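Local coordinates for protein polyporopepsin (Irpex lacteus, PDB 1WKR) that cleaves peptide bonds with broad specificity and clots milk, as a pepsin-like aspartic endopeptidase of the A1 family, at residues Ala7-Val12 and Phe312-Tyr317; Thr33-Thr38 and Val61-Gly66; Asp111-Thr116 and Thr123-Val128; Ala226-Ala231 and Asn270-Pro275; Leu253-Phe258 and Thr264-Ala269. All blocks are in the same frame, centred on the assembly; numbering follows the deposited sequence.

Contact 1. Residues Ala7-Val12 and Phe312-Tyr317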
# COMPACT_ATOMS: atom_id res chain seq x y z
N ALA A 7 10.88 3.14 -6.98
CA ALA A 7 9.50 2.64 -7.22
C ALA A 7 8.78 3.67 -8.11
O ALA A 7 8.99 4.88 -8.03
CB ALA A 7 8.76 2.50 -5.87
N THR A 8 7.92 3.14 -8.95
CA THR A 8 7.24 3.91 -9.96
C THR A 8 5.75 4.03 -9.67
O THR A 8 5.07 3.04 -9.42
CB THR A 8 7.42 3.27 -11.33
OG1 THR A 8 8.83 3.28 -11.63
CG2 THR A 8 6.81 4.06 -12.43
N ASN A 9 5.28 5.29 -9.68
CA ASN A 9 3.88 5.63 -9.42
C ASN A 9 3.10 5.36 -10.66
O ASN A 9 3.32 6.06 -11.69
CB ASN A 9 3.83 7.10 -9.01
CG ASN A 9 2.48 7.53 -8.51
OD1 ASN A 9 1.45 7.11 -9.04
ND2 ASN A 9 2.44 8.40 -7.50
N GLN A 10 2.16 4.43 -10.63
CA GLN A 10 1.24 4.11 -11.74
C GLN A 10 -0.17 4.58 -11.42
O GLN A 10 -1.15 4.01 -11.91
CB GLN A 10 1.24 2.61 -12.07
CG GLN A 10 2.62 2.07 -12.46
CD GLN A 10 2.62 0.66 -13.05
OE1 GLN A 10 3.43 0.41 -13.94
NE2 GLN A 10 1.73 -0.18 -12.58
N LEU A 11 -0.29 5.58 -10.55
CA LEU A 11 -1.53 6.30 -10.22
C LEU A 11 -2.41 5.49 -9.29
O LEU A 11 -2.83 6.00 -8.22
CB LEU A 11 -2.37 6.69 -11.49
CG LEU A 11 -1.58 7.38 -12.56
CD1 LEU A 11 -2.53 7.82 -13.70
CD2 LEU A 11 -0.75 8.55 -12.05
N VAL A 12 -2.71 4.25 -9.63
CA VAL A 12 -3.52 3.37 -8.78
C VAL A 12 -2.67 2.49 -7.89
O VAL A 12 -3.17 1.88 -6.93
CB VAL A 12 -4.54 2.54 -9.59
CG1 VAL A 12 -5.54 3.51 -10.32
CG2 VAL A 12 -3.90 1.63 -10.62
N PHE A 312 -2.94 8.46 0.59
CA PHE A 312 -2.49 9.01 1.85
C PHE A 312 -0.97 8.99 1.91
O PHE A 312 -0.32 10.00 2.31
CB PHE A 312 -3.10 8.14 2.99
CG PHE A 312 -2.66 8.53 4.39
CD1 PHE A 312 -1.54 7.96 4.98
CD2 PHE A 312 -3.40 9.42 5.16
CE1 PHE A 312 -1.16 8.27 6.26
CE2 PHE A 312 -3.00 9.73 6.47
CZ PHE A 312 -1.86 9.16 6.98
N LEU A 313 -0.35 7.88 1.51
CA LEU A 313 1.09 7.70 1.61
C LEU A 313 1.87 8.52 0.63
O LEU A 313 3.07 8.74 0.78
CB LEU A 313 1.42 6.22 1.46
CG LEU A 313 0.82 5.35 2.57
CD1 LEU A 313 0.94 3.87 2.23
CD2 LEU A 313 1.47 5.64 3.91
N GLU A 314 1.22 9.07 -0.44
CA GLU A 314 1.86 10.07 -1.26
C GLU A 314 2.24 11.33 -0.49
O GLU A 314 3.05 12.13 -0.95
CB GLU A 314 1.00 10.43 -2.47
CG GLU A 314 0.96 9.38 -3.56
CD GLU A 314 -0.02 9.68 -4.65
OE1 GLU A 314 -1.16 10.09 -4.30
OE2 GLU A 314 0.27 9.51 -5.83
N ARG A 315 1.62 11.51 0.68
CA ARG A 315 1.84 12.69 1.52
C ARG A 315 2.60 12.40 2.80
O ARG A 315 2.95 13.37 3.51
CB ARG A 315 0.51 13.35 1.83
CG ARG A 315 -0.29 13.79 0.61
CD ARG A 315 0.38 14.88 -0.18
NE ARG A 315 -0.34 15.28 -1.41
CZ ARG A 315 -0.61 16.52 -1.72
NH1 ARG A 315 -0.46 17.56 -0.90
NH2 ARG A 315 -1.17 16.76 -2.94
N PHE A 316 2.86 11.14 3.15
CA PHE A 316 3.53 10.78 4.41
C PHE A 316 4.49 9.68 4.17
O PHE A 316 4.17 8.66 3.51
CB PHE A 316 2.48 10.38 5.46
CG PHE A 316 1.53 11.53 5.77
CD1 PHE A 316 1.95 12.58 6.58
CD2 PHE A 316 0.26 11.56 5.24
CE1 PHE A 316 1.15 13.64 6.82
CE2 PHE A 316 -0.56 12.66 5.51
CZ PHE A 316 -0.10 13.68 6.27
N TYR A 317 5.67 9.77 4.75
CA TYR A 317 6.67 8.70 4.72
C TYR A 317 6.24 7.62 5.72
O TYR A 317 5.77 7.97 6.82
CB TYR A 317 8.03 9.27 5.15
CG TYR A 317 9.19 8.32 5.00
CD1 TYR A 317 9.58 7.86 3.74
CD2 TYR A 317 9.96 7.93 6.09
CE1 TYR A 317 10.69 7.05 3.56
CE2 TYR A 317 11.11 7.15 5.90
CZ TYR A 317 11.44 6.73 4.68
OH TYR A 317 12.60 5.94 4.48
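N9, at the end of strand 3-9, and E314, in the connection between helix 310-313 and strand 316-321, meet through side chains alone, for their CA atoms stay 9.5 Å apart and no backbone bond joins 7-12 to 312-317. The bridge is one hydrogen bond, from N9 ND2 to E314 OE2 at 3.0 Å. The N-H points well at the oxygen, with an angle of 157°, and OE2 lies almost in the amide plane, receiving the proton on its anti lone pair, the one turned away from OE1. With CG of N9 anti to the backbone N (chi1 -171°), the amide is carried out from the strand toward the extended glutamate. Both ends of that amide are used: OD1 turns back to accept from the backbone N of L11 at 2.8 Å, which fixes the rotation of the group and so aims ND2. The Y14 hydroxyl adds a weak bond to ND2. Because the carboxylate is probably charged, it should polarise the amide and favour this orientation. N9, Q10 and L11 thus form an Asx turn where strand 3-9 ends, and E314 ties that turn to a connection some 300 residues on in this pepsin-like fold.

Contact 2. Residues Thr33-Thr38 and Val61-Gly66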
# COMPACT_ATOMS: atom_id res chain seq x y z
N THR A 33 1.87 -3.56 1.02
CA THR A 33 1.92 -3.80 2.48
C THR A 33 0.63 -4.39 2.99
O THR A 33 0.59 -4.74 4.17
CB THR A 33 2.30 -2.56 3.25
OG1 THR A 33 1.29 -1.54 3.05
CG2 THR A 33 3.68 -1.97 2.84
N GLY A 34 -0.39 -4.59 2.13
CA GLY A 34 -1.65 -5.20 2.54
C GLY A 34 -1.77 -6.67 2.23
O GLY A 34 -2.84 -7.24 2.43
N SER A 35 -0.70 -7.30 1.73
CA SER A 35 -0.66 -8.76 1.51
C SER A 35 0.80 -9.15 1.60
O SER A 35 1.68 -8.30 1.65
CB SER A 35 -1.22 -9.16 0.18
OG SER A 35 -0.38 -8.82 -0.90
N SER A 36 1.03 -10.47 1.64
CA SER A 36 2.34 -10.96 2.05
C SER A 36 2.88 -12.05 1.19
O SER A 36 3.94 -12.63 1.51
CB SER A 36 2.27 -11.41 3.52
OG SER A 36 1.73 -10.30 4.26
N ASN A 37 2.23 -12.33 0.06
CA ASN A 37 2.72 -13.33 -0.90
C ASN A 37 3.33 -12.59 -2.05
O ASN A 37 2.71 -11.70 -2.67
CB ASN A 37 1.53 -14.16 -1.44
CG ASN A 37 0.97 -15.09 -0.42
OD1 ASN A 37 0.36 -14.68 0.59
ND2 ASN A 37 1.19 -16.43 -0.57
N THR A 38 4.61 -12.89 -2.34
CA THR A 38 5.29 -12.36 -3.54
C THR A 38 5.03 -13.30 -4.69
O THR A 38 5.29 -14.51 -4.52
CB THR A 38 6.77 -12.14 -3.27
OG1 THR A 38 6.89 -11.04 -2.36
CG2 THR A 38 7.53 -11.79 -4.54
N VAL A 61 -4.45 -16.62 -3.29
CA VAL A 61 -4.74 -15.42 -2.47
C VAL A 61 -5.97 -14.71 -3.04
O VAL A 61 -6.04 -14.47 -4.23
CB VAL A 61 -3.53 -14.43 -2.37
CG1 VAL A 61 -3.88 -13.25 -1.49
CG2 VAL A 61 -2.26 -15.20 -1.87
N THR A 62 -6.86 -14.30 -2.13
CA THR A 62 -8.01 -13.49 -2.48
C THR A 62 -7.83 -12.06 -1.95
O THR A 62 -7.51 -11.87 -0.75
CB THR A 62 -9.31 -14.10 -1.93
OG1 THR A 62 -9.52 -15.37 -2.56
CG2 THR A 62 -10.56 -13.28 -2.27
N TYR A 63 -8.02 -11.11 -2.80
CA TYR A 63 -7.85 -9.66 -2.44
C TYR A 63 -9.18 -8.95 -2.52
O TYR A 63 -10.16 -9.47 -3.04
CB TYR A 63 -6.86 -9.01 -3.35
CG TYR A 63 -5.49 -9.68 -3.48
CD1 TYR A 63 -4.46 -9.39 -2.61
CD2 TYR A 63 -5.31 -10.62 -4.47
CE1 TYR A 63 -3.21 -10.03 -2.75
CE2 TYR A 63 -4.08 -11.27 -4.62
CZ TYR A 63 -3.06 -10.97 -3.75
OH TYR A 63 -1.86 -11.66 -3.90
N GLY A 64 -9.23 -7.72 -2.06
CA GLY A 64 -10.45 -6.88 -2.20
C GLY A 64 -10.80 -6.73 -3.64
O GLY A 64 -12.05 -6.92 -3.97
N SER A 65 -9.94 -6.44 -4.54
CA SER A 65 -10.27 -6.16 -5.94
C SER A 65 -9.78 -7.20 -6.96
O SER A 65 -9.70 -6.97 -8.11
CB SER A 65 -9.75 -4.81 -6.36
OG SER A 65 -8.35 -4.68 -6.19
N GLY A 66 -9.33 -8.38 -6.44
CA GLY A 66 -8.87 -9.43 -7.36
C GLY A 66 -8.44 -10.66 -6.63
O GLY A 66 -8.81 -10.87 -5.50
O HOH W 1 0.08 -11.16 -2.13
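S35 and Y63 are joined through a buried water as well as by direct packing. Three hydrogen bonds, each 2.7 Å long, hold this water: it donates to S35 OG and to the backbone O of N37, and it is hydrogen-bonded to Y63 OH, which also has a weak bond to W39 NE1. S35 OG stands between its own backbone N and carbonyl carbon (chi1 73°), a rotamer that lets it face the water while also hydrogen-bonding to D32 OD2.

Van der Waals contacts complete the join. S35 comes up to the edge of the Y63 ring, near its plane, and OG lies 3.6 Å from CE1. One face of the ring is covered by V61 CG1, toward the rim. The other methyl of V61, CG2, packs on the amide of N37, 3.5 Å from CG; the polar end of that amide is bonded through ND2 to T116. F98 meets the Y63 ring edge-to-face.

D32 is a catalytic aspartate, and D32-T33-G34 is the Asp-Thr-Gly signature of aspartic proteinases, followed here by S35. Y63 is the flap tyrosine, near the tip of the hairpin that closes over the bound peptide, and the tyrosine, the water and the serine beside the catalytic aspartate form a chain characteristic of the pepsin active site.

Contact 3. Residues Asp111-Thr116 and Thr123-Val128. With SO4 (sulfate ion), chain H.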
# COMPACT_ATOMS: atom_id res chain seq x y z
N ASP A 111 2.17 -13.30 8.83
CA ASP A 111 0.98 -14.04 9.25
C ASP A 111 -0.08 -14.11 8.20
O ASP A 111 -0.93 -15.07 8.20
CB ASP A 111 0.44 -13.54 10.61
CG ASP A 111 -0.14 -12.15 10.61
OD1 ASP A 111 -0.14 -11.44 9.61
OD2 ASP A 111 -0.60 -11.66 11.66
N LEU A 112 -0.16 -13.21 7.23
CA LEU A 112 -1.17 -13.23 6.18
C LEU A 112 -0.98 -14.41 5.24
O LEU A 112 -1.86 -14.78 4.51
CB LEU A 112 -1.20 -11.92 5.38
CG LEU A 112 -1.57 -10.67 6.19
CD1 LEU A 112 -1.49 -9.44 5.29
CD2 LEU A 112 -2.95 -10.75 6.80
N THR A 113 0.27 -14.94 5.18
CA THR A 113 0.55 -16.11 4.28
C THR A 113 -0.02 -17.41 4.78
O THR A 113 -0.09 -18.35 4.00
CB THR A 113 2.09 -16.27 4.05
OG1 THR A 113 2.72 -16.64 5.26
CG2 THR A 113 2.72 -14.97 3.51
N VAL A 114 -0.34 -17.50 6.07
CA VAL A 114 -0.84 -18.79 6.65
C VAL A 114 -2.21 -19.04 6.05
O VAL A 114 -3.12 -18.19 6.17
CB VAL A 114 -0.88 -18.69 8.18
CG1 VAL A 114 -1.54 -19.96 8.76
CG2 VAL A 114 0.54 -18.49 8.72
N GLY A 115 -2.39 -20.16 5.42
CA GLY A 115 -3.66 -20.48 4.71
C GLY A 115 -3.57 -20.35 3.25
O GLY A 115 -4.47 -20.78 2.51
N THR A 116 -2.52 -19.72 2.70
CA THR A 116 -2.41 -19.54 1.27
C THR A 116 -1.86 -20.77 0.51
O THR A 116 -2.06 -20.82 -0.69
CB THR A 116 -1.60 -18.25 0.86
OG1 THR A 116 -0.20 -18.41 1.24
CG2 THR A 116 -2.19 -16.98 1.54
N THR A 123 1.09 -23.46 7.07
CA THR A 123 2.50 -23.12 6.90
C THR A 123 2.63 -21.62 6.40
O THR A 123 1.98 -21.22 5.47
CB THR A 123 3.13 -24.02 5.90
OG1 THR A 123 3.13 -25.39 6.50
CG2 THR A 123 4.60 -23.74 5.61
N SER A 124 3.54 -20.94 7.04
CA SER A 124 3.83 -19.53 6.66
C SER A 124 4.89 -19.47 5.59
O SER A 124 5.66 -20.44 5.34
CB SER A 124 4.34 -18.80 7.86
OG SER A 124 5.64 -19.18 8.18
N ILE A 125 4.97 -18.33 4.90
CA ILE A 125 5.89 -18.09 3.77
C ILE A 125 6.69 -16.84 4.12
O ILE A 125 6.23 -15.70 3.86
CB ILE A 125 5.20 -17.88 2.45
CG1 ILE A 125 4.13 -18.97 2.17
CG2 ILE A 125 6.22 -17.86 1.33
CD1 ILE A 125 3.31 -18.64 0.96
N PRO A 126 7.89 -16.95 4.72
CA PRO A 126 8.73 -15.79 5.05
C PRO A 126 8.77 -14.79 3.89
O PRO A 126 8.99 -15.15 2.73
CB PRO A 126 10.06 -16.37 5.38
CG PRO A 126 9.74 -17.75 5.96
CD PRO A 126 8.53 -18.26 5.14
N THR A 127 8.61 -13.50 4.22
CA THR A 127 8.53 -12.49 3.18
C THR A 127 9.88 -12.05 2.74
O THR A 127 10.92 -12.41 3.37
CB THR A 127 7.77 -11.27 3.73
OG1 THR A 127 8.56 -10.66 4.77
CG2 THR A 127 6.40 -11.64 4.31
N VAL A 128 9.94 -11.28 1.68
CA VAL A 128 11.23 -10.75 1.23
C VAL A 128 11.92 -10.02 2.33
O VAL A 128 13.16 -10.17 2.51
CB VAL A 128 11.10 -9.86 -0.04
CG1 VAL A 128 10.68 -10.73 -1.22
CG2 VAL A 128 10.15 -8.68 0.13
S SO4 H . 0.51 -27.96 7.61
O1 SO4 H . 0.81 -26.65 6.97
O2 SO4 H . -0.40 -27.87 8.71
O3 SO4 H . 0.05 -29.20 6.54
O4 SO4 H . 1.95 -28.62 8.08
O HOH W 2 -0.39 -21.85 4.15
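T113 OG1 is gripped by two main-chain groups: it accepts from the backbone N of I125 at 2.8 Å, with an N-H angle of 155°, and donates to the carbonyl O of V110. The bond to I125 crosses between two loops that flank the short strand 117-118 in the N-terminal lobe of the pepsin fold, one ending in a type II turn from T113 to T116 and the other leading into helix 128-134. Set between backbone N and carbonyl carbon (chi1 67°), OG1 faces the second loop, while CG2 lies 3.6 Å from I125 O. The isoleucine side chain crosses that of T113 at a slant, with the CB atoms 3.9 Å apart, and its CD1 reaches on to T116 OG1. A valine in place of T113 would probably leave the I125 N-H without its acceptor and V110 O without its donor. The turn is closed by T113 O, which takes both T116 N and T116 OG1. Nearer the surface V114 CG2 rests on S124 CB, and a water bridges the G115 N-H to T123 O. T123 OG1 turns outward to a sulfate, probably from the crystallisation liquor, donating to its O1 at 2.7 Å.

Contact 4. Residues Ala226-Ala231 and Asn270-Pro275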
# COMPACT_ATOMS: atom_id res chain seq x y z
N ALA A 226 -20.22 8.59 5.16
CA ALA A 226 -21.40 9.46 5.13
C ALA A 226 -21.14 10.74 5.79
O ALA A 226 -21.58 11.81 5.32
CB ALA A 226 -22.56 8.69 5.83
N LYS A 227 -20.42 10.77 6.92
CA LYS A 227 -20.09 12.05 7.63
C LYS A 227 -19.21 12.91 6.73
O LYS A 227 -19.37 14.16 6.70
CB LYS A 227 -19.37 11.79 8.94
CG LYS A 227 -20.34 11.18 9.98
CD LYS A 227 -19.55 10.91 11.31
CE LYS A 227 -20.48 10.07 12.20
NZ LYS A 227 -19.77 9.78 13.48
N TYR A 228 -18.25 12.30 6.03
CA TYR A 228 -17.34 13.06 5.15
C TYR A 228 -18.10 13.65 3.95
O TYR A 228 -17.86 14.82 3.57
CB TYR A 228 -16.27 12.10 4.69
CG TYR A 228 -15.26 12.72 3.74
CD1 TYR A 228 -14.29 13.61 4.23
CD2 TYR A 228 -15.29 12.47 2.37
CE1 TYR A 228 -13.33 14.18 3.37
CE2 TYR A 228 -14.34 13.04 1.52
CZ TYR A 228 -13.39 13.85 2.02
OH TYR A 228 -12.48 14.40 1.13
N LYS A 229 -18.99 12.87 3.35
CA LYS A 229 -19.79 13.41 2.24
C LYS A 229 -20.62 14.54 2.74
O LYS A 229 -20.72 15.62 2.06
CB LYS A 229 -20.76 12.31 1.75
CG LYS A 229 -20.31 11.44 0.93
CD LYS A 229 -21.34 10.47 0.31
CE LYS A 229 -22.18 11.10 -0.81
NZ LYS A 229 -23.19 10.18 -1.49
N LYS A 230 -21.24 14.49 3.93
CA LYS A 230 -22.03 15.60 4.45
C LYS A 230 -21.15 16.77 4.67
O LYS A 230 -21.55 17.93 4.33
CB LYS A 230 -22.71 15.12 5.78
CG LYS A 230 -23.54 16.18 6.44
CD LYS A 230 -24.04 15.65 7.86
CE LYS A 230 -24.70 16.88 8.58
NZ LYS A 230 -25.35 16.46 9.94
N ALA A 231 -19.98 16.63 5.28
CA ALA A 231 -19.13 17.76 5.72
C ALA A 231 -18.57 18.46 4.48
O ALA A 231 -18.42 19.75 4.55
CB ALA A 231 -17.99 17.22 6.54
N ASN A 270 -5.76 19.66 -1.03
CA ASN A 270 -5.23 19.21 -2.30
C ASN A 270 -4.90 17.70 -2.26
O ASN A 270 -5.03 16.98 -3.27
CB ASN A 270 -3.97 20.00 -2.69
CG ASN A 270 -3.56 19.70 -4.11
OD1 ASN A 270 -2.59 18.98 -4.37
ND2 ASN A 270 -4.27 20.33 -5.07
N ALA A 271 -4.43 17.24 -1.08
CA ALA A 271 -4.11 15.80 -0.92
C ALA A 271 -5.35 14.95 -1.01
O ALA A 271 -5.24 13.72 -1.21
CB ALA A 271 -3.46 15.59 0.44
N GLN A 272 -6.55 15.51 -0.81
CA GLN A 272 -7.81 14.74 -0.85
C GLN A 272 -8.36 14.57 -2.22
O GLN A 272 -9.39 13.92 -2.37
CB GLN A 272 -8.85 15.43 0.04
CG GLN A 272 -8.57 15.24 1.55
CD GLN A 272 -9.47 16.12 2.38
OE1 GLN A 272 -10.70 15.96 2.37
NE2 GLN A 272 -8.91 17.07 3.06
N ILE A 273 -7.71 15.13 -3.25
CA ILE A 273 -8.26 15.08 -4.63
C ILE A 273 -7.34 14.29 -5.53
O ILE A 273 -6.12 14.21 -5.34
CB ILE A 273 -8.60 16.49 -5.20
CG1 ILE A 273 -7.35 17.20 -5.76
CG2 ILE A 273 -9.36 17.28 -4.15
CD1 ILE A 273 -7.67 18.53 -6.41
N TRP A 274 -7.94 13.67 -6.59
CA TRP A 274 -7.20 13.00 -7.63
C TRP A 274 -6.42 14.03 -8.46
O TRP A 274 -6.97 15.16 -8.65
CB TRP A 274 -8.19 12.21 -8.51
CG TRP A 274 -7.59 11.41 -9.60
CD1 TRP A 274 -7.32 11.80 -10.85
CD2 TRP A 274 -7.10 10.05 -9.49
NE1 TRP A 274 -6.68 10.79 -11.57
CE2 TRP A 274 -6.54 9.74 -10.73
CE3 TRP A 274 -7.03 9.12 -8.46
CZ2 TRP A 274 -5.91 8.45 -11.02
CZ3 TRP A 274 -6.50 7.85 -8.71
CH2 TRP A 274 -5.89 7.55 -9.94
N PRO A 275 -5.24 13.75 -8.93
CA PRO A 275 -4.50 14.74 -9.76
C PRO A 275 -5.31 15.13 -10.99
O PRO A 275 -5.58 14.31 -11.88
CB PRO A 275 -3.21 13.98 -10.13
CG PRO A 275 -3.46 12.52 -9.89
CD PRO A 275 -4.43 12.53 -8.72
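Y228 reaches from helix 222-232 to Q272 through a single polar contact at the end of each side chain. The backbones stay far apart, the CA atoms of Y228 and Q272 being 11.4 Å from each other, so everything that joins 226-231 to 270-275 is concentrated in these two buried groups. The phenol OH donates to Q272 OE1 at 2.7 Å. It arrives in the carbonyl plane on a lone pair, with a C=O...O angle of 138°, and OE1 in turn sits at the edge of the ring, 3.3 Å from Y228 CE1. Ring and amide planes are turned 49° from one another. The tyrosine gets there because CG is anti to the backbone N (chi1 179°), which sends the ring straight off the helix toward the interior, where L243, L256, L291 and V293 pack against it.

The solvent side of the helix is loose by comparison. A226, K227 and K230 are exposed, the two lysines running outward in extended chains, and none of them touches 270-275. A phenylalanine in place of Y228 would keep the ring but would probably leave OE1 of Q272 without its buried donor and the amide less firmly fixed.

The glutamine is held from its other end as well, since NE2 donates to the backbone O of Q254 and of L267. With its oxygen taken by a phenol and its nitrogen by main-chain carbonyls, the amide has a defined orientation, and its polar atoms are paid for in a largely apolar interior by neutral hydrogen bonds.

Contact 5. Residues Leu253-Phe258 and Thr264-Ala269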
# COMPACT_ATOMS: atom_id res chain seq x y z
N LEU A 253 -12.96 23.29 0.89
CA LEU A 253 -12.55 21.98 1.45
C LEU A 253 -11.51 22.16 2.53
O LEU A 253 -10.49 22.83 2.31
CB LEU A 253 -12.03 21.09 0.33
CG LEU A 253 -11.66 19.64 0.72
CD1 LEU A 253 -12.83 18.86 1.27
CD2 LEU A 253 -11.04 18.90 -0.47
N GLN A 254 -11.77 21.60 3.70
CA GLN A 254 -10.81 21.66 4.83
C GLN A 254 -9.94 20.40 4.87
O GLN A 254 -10.26 19.39 4.22
CB GLN A 254 -11.61 21.79 6.14
CG GLN A 254 -12.78 22.77 6.24
CD GLN A 254 -12.11 24.01 6.21
OE1 GLN A 254 -11.46 24.56 7.20
NE2 GLN A 254 -12.33 24.79 5.18
N SER A 255 -8.87 20.48 5.66
CA SER A 255 -8.02 19.31 5.89
C SER A 255 -8.72 18.23 6.66
O SER A 255 -9.63 18.50 7.48
CB SER A 255 -6.75 19.68 6.62
OG SER A 255 -5.99 20.57 5.80
N LEU A 256 -8.31 17.00 6.44
CA LEU A 256 -8.57 15.90 7.35
C LEU A 256 -7.39 15.74 8.28
O LEU A 256 -6.22 15.77 7.85
CB LEU A 256 -8.77 14.59 6.61
CG LEU A 256 -10.04 14.43 5.86
CD1 LEU A 256 -10.02 13.24 4.87
CD2 LEU A 256 -11.25 14.28 6.81
N PHE A 257 -7.67 15.64 9.56
CA PHE A 257 -6.61 15.51 10.58
C PHE A 257 -6.65 14.13 11.15
O PHE A 257 -7.70 13.74 11.74
CB PHE A 257 -6.79 16.57 11.68
CG PHE A 257 -6.68 18.00 11.17
CD1 PHE A 257 -5.46 18.62 11.12
CD2 PHE A 257 -7.81 18.72 10.78
CE1 PHE A 257 -5.35 19.94 10.70
CE2 PHE A 257 -7.67 20.05 10.32
CZ PHE A 257 -6.42 20.64 10.31
N PHE A 258 -5.59 13.38 10.99
CA PHE A 258 -5.49 11.98 11.48
C PHE A 258 -4.66 12.06 12.76
O PHE A 258 -3.54 12.57 12.79
CB PHE A 258 -4.71 11.15 10.45
CG PHE A 258 -5.50 10.90 9.18
CD1 PHE A 258 -5.73 11.92 8.24
CD2 PHE A 258 -5.94 9.62 8.87
CE1 PHE A 258 -6.43 11.66 7.09
CE2 PHE A 258 -6.64 9.37 7.71
CZ PHE A 258 -6.90 10.40 6.81
N THR A 264 -0.73 14.71 15.32
CA THR A 264 -1.65 15.08 14.22
C THR A 264 -0.94 15.04 12.89
O THR A 264 0.15 15.64 12.72
CB THR A 264 -2.07 16.55 14.39
OG1 THR A 264 -2.89 16.72 15.56
CG2 THR A 264 -2.98 17.05 13.23
N PHE A 265 -1.52 14.35 11.92
CA PHE A 265 -1.09 14.33 10.51
C PHE A 265 -2.15 14.98 9.68
O PHE A 265 -3.35 14.54 9.73
CB PHE A 265 -0.81 12.90 10.08
CG PHE A 265 0.38 12.30 10.83
CD1 PHE A 265 1.65 12.54 10.37
CD2 PHE A 265 0.18 11.65 12.04
CE1 PHE A 265 2.76 12.02 11.07
CE2 PHE A 265 1.28 11.18 12.73
CZ PHE A 265 2.57 11.35 12.25
N GLU A 266 -1.82 15.99 8.89
CA GLU A 266 -2.79 16.80 8.17
C GLU A 266 -2.82 16.44 6.71
O GLU A 266 -1.83 16.70 5.96
CB GLU A 266 -2.44 18.25 8.37
CG GLU A 266 -3.46 19.18 7.68
CD GLU A 266 -3.25 20.62 7.88
OE1 GLU A 266 -2.37 21.07 8.74
OE2 GLU A 266 -3.96 21.45 7.27
N LEU A 267 -3.89 15.80 6.27
CA LEU A 267 -4.13 15.50 4.84
C LEU A 267 -4.91 16.70 4.26
O LEU A 267 -6.11 16.91 4.52
CB LEU A 267 -4.92 14.19 4.73
CG LEU A 267 -5.00 13.62 3.31
CD1 LEU A 267 -3.67 13.02 2.86
CD2 LEU A 267 -6.10 12.56 3.23
N THR A 268 -4.18 17.51 3.50
CA THR A 268 -4.76 18.81 3.08
C THR A 268 -5.83 18.63 2.03
O THR A 268 -6.02 17.54 1.47
CB THR A 268 -3.64 19.71 2.50
OG1 THR A 268 -3.11 19.02 1.33
CG2 THR A 268 -2.51 19.98 3.50
N ALA A 269 -6.53 19.74 1.75
CA ALA A 269 -7.52 19.72 0.67
C ALA A 269 -6.94 19.20 -0.62
O ALA A 269 -7.54 18.30 -1.27
CB ALA A 269 -8.08 21.14 0.46
O HOH W 3 -6.25 22.05 3.51
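L256 and F258 pair with L267 and F265 in a beta hairpin, strands 256-260 and 263-267 of the C-terminal lobe, whose short segments run antiparallel at 151°. L256-L267 and F258-F265 are hydrogen-bonded pairs, each joined by two N-H...O bonds; that from F258 N to F265 O, 2.8 Å, is nearly straight at 176°. Between them lies the non-hydrogen-bonded pair F257-E266, where CA-H...O contacts fill in.

On the face with L256, F258, F265 and L267 the side chains are buried. F258 crosses L267 at a slant, CE1 of the ring 3.8 Å from L267 CB, and farther out F312 meets the F258 ring edge-to-face while Y228 packs on L256. On the other face F257 and E266 lie side by side, pointing the same way, with ring CE1 3.6 Å from the glutamate CD and ring and carboxylate planes 40° apart. T264 CG2 touches the F257 ring at its edge, and S255 CB covers part of one face.

What positions the E266 carboxylate is S255. The glutamate is fully extended, CG anti to the backbone N, which brings OE2 to the serine hydroxyl. Past the strands, L253 packs on A269 CB, and a water receives the A269 N-H and donates to S255 OG. That same OG gives its own proton to E266 OE2 at 2.7 Å, on the anti lone pair.

Overall arrangement
Contacts 2 and 3 belong to the N-terminal lobe and touch through N37 ND2 and T116 OG1, so the active-site loop is tied to the outer loops behind it. Contacts 4 and 5 lie in the C-terminal lobe, across the molecule from contact 3, centres about 10 Å apart, sharing the amide of Q272. Contact 1 sits nearest the middle, its centre about 8 Å from that of the chain, and R315 and F312 link it to both. Contacts 2 and 4 are buried, the others partly so, with surface residues in contacts 3 and 5. The chemistry follows: one side-chain bond in contacts 1 and 4, a water in contact 2, side chain to main chain in contact 3, and strand pairing in contact 5.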